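Local coordinates for protein SnoaL-like polyketide cyclase (Agrobacterium tumefaciens str. C58, PDB 3EHC) that is of unknown function but belongs to the SnoaL-like polyketide cyclases of the NTF2 clan, and so may act on a polyketide-like small molecule, at residues Met2-Leu5 with Asn6-Tyr9. Numbering follows the deposited sequence.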
loop_
_atom_site.group_PDB
_atom_site.type_symbol
_atom_site.label_atom_id
_atom_site.label_comp_id
_atom_site.label_asym_id
_atom_site.label_seq_id
_atom_site.Cartn_x
_atom_site.Cartn_y
_atom_site.Cartn_z
HETATM N N MSE B 2 -2.353 -28.655 -0.639
HETATM C CA MSE B 2 -1.696 -28.063 0.538
HETATM C C MSE B 2 -1.866 -26.556 0.606
HETATM O O MSE B 2 -1.608 -25.833 -0.371
HETATM C CB MSE B 2 -0.194 -28.429 0.515
HETATM C CG MSE B 2 0.743 -27.875 1.636
HETATM SE SE MSE B 2 0.259 -28.325 3.502
HETATM C CE MSE B 2 2.008 -28.996 4.193
ATOM N N GLN B 3 -2.290 -26.077 1.770
ATOM C CA GLN B 3 -2.479 -24.646 1.977
ATOM C C GLN B 3 -1.159 -23.836 1.900
ATOM O O GLN B 3 -0.098 -24.316 2.224
ATOM C CB GLN B 3 -3.268 -24.384 3.290
ATOM C CG GLN B 3 -2.412 -24.177 4.557
ATOM C CD GLN B 3 -3.219 -24.001 5.833
ATOM O OE1 GLN B 3 -4.425 -23.770 5.804
ATOM N NE2 GLN B 3 -2.548 -24.130 6.966
ATOM N N THR B 4 -1.291 -22.592 1.489
ATOM C CA THR B 4 -0.251 -21.589 1.257
ATOM C C THR B 4 -0.633 -20.370 2.089
ATOM O O THR B 4 -1.720 -20.347 2.643
ATOM C CB THR B 4 -0.268 -21.193 -0.246
ATOM O OG1 THR B 4 -1.557 -20.723 -0.617
ATOM C CG2 THR B 4 0.046 -22.348 -1.136
ATOM N N LEU B 5 0.248 -19.375 2.201
ATOM C CA LEU B 5 -0.100 -18.129 2.878
ATOM C C LEU B 5 -1.363 -17.527 2.294
ATOM O O LEU B 5 -2.161 -16.964 3.021
ATOM C CB LEU B 5 1.040 -17.128 2.821
ATOM C CG LEU B 5 2.146 -17.374 3.839
ATOM C CD1 LEU B 5 3.015 -16.100 3.878
ATOM C CD2 LEU B 5 1.607 -17.737 5.239
ATOM N N ASN B 6 -1.540 -17.643 0.983
ATOM C CA ASN B 6 -2.756 -17.123 0.330
ATOM C C ASN B 6 -4.045 -17.735 0.914
ATOM O O ASN B 6 -5.017 -17.010 1.199
ATOM C CB ASN B 6 -2.742 -17.308 -1.194
ATOM C CG ASN B 6 -2.091 -16.142 -1.945
ATOM O OD1 ASN B 6 -1.463 -15.249 -1.374
ATOM N ND2 ASN B 6 -2.229 -16.172 -3.257
ATOM N N ASP B 7 -4.033 -19.056 1.120
ATOM C CA ASP B 7 -5.165 -19.753 1.694
ATOM C C ASP B 7 -5.418 -19.341 3.128
ATOM O O ASP B 7 -6.567 -19.100 3.480
ATOM C CB ASP B 7 -4.978 -21.262 1.601
ATOM C CG ASP B 7 -4.982 -21.750 0.184
ATOM O OD1 ASP B 7 -5.808 -21.284 -0.610
ATOM O OD2 ASP B 7 -4.165 -22.617 -0.141
ATOM N N ILE B 8 -4.350 -19.281 3.939
ATOM C CA ILE B 8 -4.426 -18.851 5.351
ATOM C C ILE B 8 -5.036 -17.419 5.421
ATOM O O ILE B 8 -5.962 -17.161 6.196
ATOM C CB ILE B 8 -3.042 -18.920 6.044
ATOM C CG1 ILE B 8 -2.468 -20.347 5.951
ATOM C CG2 ILE B 8 -3.158 -18.491 7.479
ATOM C CD1 ILE B 8 -0.995 -20.474 6.241
ATOM N N TYR B 9 -4.541 -16.530 4.554
ATOM C CA TYR B 9 -4.990 -15.164 4.509
ATOM C C TYR B 9 -6.468 -15.024 4.144
ATOM O O TYR B 9 -7.183 -14.264 4.790
ATOM C CB TYR B 9 -4.143 -14.351 3.527
ATOM C CG TYR B 9 -4.459 -12.879 3.586
ATOM C CD1 TYR B 9 -4.240 -12.158 4.760
ATOM C CD2 TYR B 9 -4.975 -12.195 2.476
ATOM C CE1 TYR B 9 -4.530 -10.806 4.836
ATOM C CE2 TYR B 9 -5.272 -10.830 2.546
ATOM C CZ TYR B 9 -5.035 -10.142 3.738
ATOM O OH TYR B 9 -5.290 -8.797 3.854
HETATM O O HOH W 1 -3.510 -24.336 -1.699
#
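T4 and D7 meet at the start of helix 5-17, where they occupy the N-cap and N3 positions of a capping box. The arm from the D7 carboxylate back to T4 N is present but weak: D7 OD2 lies 3.3 Å from T4 N, with the bond bent to 144° at the hydrogen. T4 OG1 is equally far, 3.3 Å from D7 OD2; that contact is weak, and its proton may go to another acceptor instead. D7 CG stands beside its own backbone N and anti to the carbonyl carbon (chi1 -66°), which turns the carboxylate back toward the cap. An acidic side chain suits the first turn because its carboxylate can accept from N-H groups that have no acceptor within the helix, and its negative charge probably interacts favourably with the helix's N-terminal end. Threonine suits the N-cap because its short side chain keeps the hydroxyl beside the first-turn N-H groups.

Q3 and I8 flank the cap in the positions of a hydrophobic staple. Here the polar Q3 takes the outer place, and its extended chain crosses I8 at about a right angle, with Q3 CD 3.7 Å from I8 CG1. I8 also reaches L5, whose CD2 lies 3.9 Å from I8 CD1, so isoleucine offers one apolar branch to both neighbours.

The backbone bonds of the first helical turns start here. I8 N donates to T4 O at 3.1 Å, and Y9 N donates to L5 O at 2.9 Å.

Farther out, the opening turn rests on the curved sheet of the NTF2-like fold. N6 and Y9 both touch L65 of strand 62-67 and L72 of strand 71-80, the buried Y9 ring also meets Y104, and each polar end finds a partner there: Y9 OH is hydrogen-bonded to Y104 OH, and N6 OD1 to S67 OG.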